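B-agarase (Saccharophagus degradans, PDB 4BQ2) hydrolyses beta-linkages of agarose as a family 50 glycoside hydrolase, acting from the chain end as an exo-beta-agarase. Local coordinates at residues V97-I102 / V153-V158. Residues are numbered along the deposited sequence; the frame is centred on the assembly and turned at random.
Sequences VFTRSI and VWMWGV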
ATOM      1  N   VAL A  97       1.299  -2.864 -20.947  1.00 21.38           N
ATOM      2  CA  VAL A  97       1.865  -3.848 -19.997  1.00 21.42           C
ATOM      3  C   VAL A  97       0.846  -4.173 -18.921  1.00 22.22           C
ATOM      4  O   VAL A  97       0.097  -3.280 -18.469  1.00 22.29           O
ATOM      5  CB  VAL A  97       3.091  -3.327 -19.184  1.00 24.46           C
ATOM      6  CG1 VAL A  97       3.954  -4.487 -18.699  1.00 23.30           C
ATOM      7  CG2 VAL A  97       3.924  -2.299 -19.921  1.00 28.45           C
ATOM      8  N   PHE A  98       0.839  -5.426 -18.468  1.00 21.39           N
ATOM      9  CA  PHE A  98       0.100  -5.776 -17.256  1.00 20.44           C
ATOM     10  C   PHE A  98       1.043  -6.488 -16.330  1.00 19.45           C
ATOM     11  O   PHE A  98       2.016  -7.106 -16.791  1.00 18.07           O
ATOM     12  CB  PHE A  98      -1.202  -6.584 -17.520  1.00 20.54           C
ATOM     13  CG  PHE A  98      -1.001  -8.061 -17.849  1.00 20.69           C
ATOM     14  CD1 PHE A  98      -0.492  -8.971 -16.895  1.00 21.50           C
ATOM     15  CD2 PHE A  98      -1.393  -8.567 -19.082  1.00 20.62           C
ATOM     16  CE1 PHE A  98      -0.328 -10.322 -17.202  1.00 21.67           C
ATOM     17  CE2 PHE A  98      -1.257  -9.917 -19.388  1.00 20.98           C
ATOM     18  CZ  PHE A  98      -0.715 -10.791 -18.455  1.00 22.28           C
ATOM     19  N   THR A  99       0.762  -6.374 -15.026  1.00 19.90           N
ATOM     20  CA  THR A  99       1.602  -6.986 -13.991  1.00 19.44           C
ATOM     21  C   THR A  99       0.730  -7.885 -13.122  1.00 19.45           C
ATOM     22  O   THR A  99      -0.283  -7.444 -12.565  1.00 19.96           O
ATOM     23  CB  THR A  99       2.258  -5.905 -13.073  1.00 20.43           C
ATOM     24  OG1 THR A  99       3.009  -4.982 -13.865  1.00 21.65           O
ATOM     25  CG2 THR A  99       3.207  -6.546 -12.053  1.00 19.78           C
ATOM     26  N   ARG A 100       1.144  -9.136 -12.979  1.00 19.15           N
ATOM     27  CA  ARG A 100       0.537 -10.020 -11.983  1.00 18.15           C
ATOM     28  C   ARG A 100       1.678 -10.526 -11.147  1.00 17.49           C
ATOM     29  O   ARG A 100       2.826 -10.412 -11.532  1.00 16.89           O
ATOM     30  CB  ARG A 100      -0.212 -11.193 -12.642  1.00 19.23           C
ATOM     31  CG  ARG A 100      -1.463 -10.804 -13.418  1.00 21.00           C
ATOM     32  CD  ARG A 100      -2.361 -12.035 -13.679  1.00 22.83           C
ATOM     33  NE  ARG A 100      -3.582 -11.639 -14.388  1.00 22.80           N
ATOM     34  CZ  ARG A 100      -4.832 -11.799 -13.944  1.00 23.40           C
ATOM     35  NH1 ARG A 100      -5.086 -12.396 -12.778  1.00 22.68           N
ATOM     36  NH2 ARG A 100      -5.850 -11.367 -14.706  1.00 21.49           N
ATOM     37  N   SER A 101       1.366 -11.091  -9.994  1.00 16.55           N
ATOM     38  CA  SER A 101       2.407 -11.583  -9.124  1.00 16.19           C
ATOM     39  C   SER A 101       1.840 -12.667  -8.230  1.00 16.20           C
ATOM     40  O   SER A 101       0.593 -12.721  -7.993  1.00 15.49           O
ATOM     41  CB  SER A 101       2.979 -10.421  -8.262  1.00 15.10           C
ATOM     42  OG  SER A 101       4.021 -10.914  -7.425  1.00 16.50           O
ATOM     43  N   ILE A 102       2.728 -13.523  -7.722  0.50 16.16           N
ATOM     44  CA  ILE A 102       2.322 -14.586  -6.792  0.50 16.32           C
ATOM     45  C   ILE A 102       3.546 -15.106  -6.044  0.50 16.26           C
ATOM     46  O   ILE A 102       4.688 -14.878  -6.473  0.50 16.97           O
ATOM     47  CB  ILE A 102       1.575 -15.734  -7.546  0.50 16.35           C
ATOM     48  CG1 ILE A 102       0.843 -16.651  -6.573  0.50 16.63           C
ATOM     49  CG2 ILE A 102       2.531 -16.519  -8.442  0.50 16.47           C
ATOM     50  CD1 ILE A 102      -0.218 -15.922  -5.786  0.50 16.20           C
ATOM     51  N   VAL A 153      -1.902 -13.383  -9.325  1.00 17.74           N
ATOM     52  CA  VAL A 153      -2.831 -12.426  -8.741  1.00 18.85           C
ATOM     53  C   VAL A 153      -2.741 -11.118  -9.488  1.00 17.84           C
ATOM     54  O   VAL A 153      -1.640 -10.662  -9.799  1.00 17.34           O
ATOM     55  CB  VAL A 153      -2.465 -12.172  -7.270  1.00 18.08           C
ATOM     56  CG1 VAL A 153      -3.361 -11.144  -6.604  1.00 18.72           C
ATOM     57  CG2 VAL A 153      -2.491 -13.487  -6.502  1.00 18.64           C
ATOM     58  N   TRP A 154      -3.873 -10.449  -9.690  1.00 18.99           N
ATOM     59  CA  TRP A 154      -3.847  -9.169 -10.373  1.00 18.18           C
ATOM     60  C   TRP A 154      -3.192  -8.104  -9.492  1.00 18.72           C
ATOM     61  O   TRP A 154      -3.528  -7.992  -8.309  1.00 21.41           O
ATOM     62  CB  TRP A 154      -5.267  -8.712 -10.719  1.00 19.17           C
ATOM     63  CG  TRP A 154      -5.258  -7.413 -11.454  1.00 18.61           C
ATOM     64  CD1 TRP A 154      -5.656  -6.195 -10.980  1.00 19.86           C
ATOM     65  CD2 TRP A 154      -4.815  -7.204 -12.794  1.00 19.77           C
ATOM     66  NE1 TRP A 154      -5.463  -5.223 -11.941  1.00 18.72           N
ATOM     67  CE2 TRP A 154      -4.952  -5.825 -13.068  1.00 19.24           C
ATOM     68  CE3 TRP A 154      -4.310  -8.056 -13.801  1.00 19.97           C
ATOM     69  CZ2 TRP A 154      -4.634  -5.269 -14.322  1.00 19.77           C
ATOM     70  CZ3 TRP A 154      -3.976  -7.496 -15.060  1.00 20.57           C
ATOM     71  CH2 TRP A 154      -4.138  -6.113 -15.300  1.00 19.67           C
ATOM     72  N   MET A 155      -2.293  -7.316 -10.092  1.00 19.25           N
ATOM     73  CA  MET A 155      -1.617  -6.209  -9.426  1.00 18.91           C
ATOM     74  C   MET A 155      -2.026  -4.871 -10.045  1.00 19.71           C
ATOM     75  O   MET A 155      -2.667  -4.016  -9.380  1.00 21.55           O
ATOM     76  CB  MET A 155      -0.085  -6.415  -9.450  1.00 18.50           C
ATOM     77  CG  MET A 155       0.359  -7.716  -8.781  1.00 17.81           C
ATOM     78  SD  MET A 155       0.047  -7.761  -6.996  1.00 18.57           S
ATOM     79  CE  MET A 155       1.511  -6.895  -6.423  1.00 18.17           C
ATOM     80  N   TRP A 156      -1.677  -4.665 -11.312  1.00 19.66           N
ATOM     81  CA  TRP A 156      -2.032  -3.407 -12.001  1.00 19.25           C
ATOM     82  C   TRP A 156      -1.708  -3.526 -13.476  1.00 20.22           C
ATOM     83  O   TRP A 156      -1.022  -4.470 -13.895  1.00 19.19           O
ATOM     84  CB  TRP A 156      -1.226  -2.216 -11.430  1.00 19.26           C
ATOM     85  CG  TRP A 156       0.214  -2.557 -11.179  1.00 18.90           C
ATOM     86  CD1 TRP A 156       1.216  -2.679 -12.100  1.00 19.03           C
ATOM     87  CD2 TRP A 156       0.800  -2.847  -9.909  1.00 20.06           C
ATOM     88  NE1 TRP A 156       2.398  -3.027 -11.479  1.00 19.50           N
ATOM     89  CE2 TRP A 156       2.162  -3.147 -10.133  1.00 19.94           C
ATOM     90  CE3 TRP A 156       0.300  -2.886  -8.594  1.00 20.73           C
ATOM     91  CZ2 TRP A 156       3.038  -3.480  -9.088  1.00 20.73           C
ATOM     92  CZ3 TRP A 156       1.173  -3.242  -7.551  1.00 21.12           C
ATOM     93  CH2 TRP A 156       2.527  -3.521  -7.810  1.00 20.54           C
ATOM     94  N   GLY A 157      -2.170  -2.538 -14.251  1.00 20.55           N
ATOM     95  CA  GLY A 157      -1.763  -2.404 -15.640  1.00 21.70           C
ATOM     96  C   GLY A 157      -2.941  -2.587 -16.587  1.00 22.24           C
ATOM     97  O   GLY A 157      -4.118  -2.393 -16.212  1.00 22.16           O
ATOM     98  N   VAL A 158      -2.634  -2.999 -17.811  1.00 21.48           N
ATOM     99  CA  VAL A 158      -3.660  -3.077 -18.861  1.00 23.12           C
ATOM    100  C   VAL A 158      -4.312  -4.465 -18.879  1.00 23.51           C
ATOM    101  O   VAL A 158      -3.612  -5.474 -19.024  1.00 24.50           O
ATOM    102  CB  VAL A 158      -3.084  -2.714 -20.259  1.00 22.86           C
ATOM    103  CG1 VAL A 158      -4.146  -2.922 -21.332  1.00 24.67           C
ATOM    104  CG2 VAL A 158      -2.601  -1.269 -20.280  1.00 25.68           C
TER
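The backbones of T99 and W156 carry the central polar link: T99 N donates to W156 O at 2.8 Å. T99 O accepts two N-H groups in return, from M155 N at 3.2 Å and, weakly, from W156 N. Two consecutive residues thus face one, the register slips by a residue between T99 and R100, and this defines a classic beta bulge. Past it, S101 and V153 form a reciprocal antiparallel pair, S101 N to V153 O at 3.0 Å and V153 N to S101 O; at the other end V158 N reaches V97 O at 2.8 Å. G157 lies against F98 as a non-hydrogen-bonded pair with CA atoms 4.2 Å apart, and its positive phi (116°) and the closeness of V97 O suit a residue without a side chain.

On one side of the ladder, R100 and W154 meet with their planes 70° apart: W154 CE3 sits over a guanidinium face, while R100 NE, 3.7 Å from CE3, lies at the indole edge, so the indole edge meets the guanidinium face rather than lying parallel to it. R100 NH1 is bonded to F152 O, which helps fix the group. Farther round the same six-membered ring, CH2 touches F98 CB (3.7 Å). On the opposite side, T99 and W156 point the same way, with CB and CG2 of T99 against W156 NE1; T99 OG1 bonds D89 of the neighbouring strand. M155 CG, set beside its backbone N (chi1 -59°), packs on S101 CB at 3.8 Å.

F98, R100 and I102 also bond by their backbones to strand 84-92, so 97-102 is an inner strand of the CBM-like beta domain, joined through a classic bulge to strand 150-155, beyond which the chain turns a corner at W156.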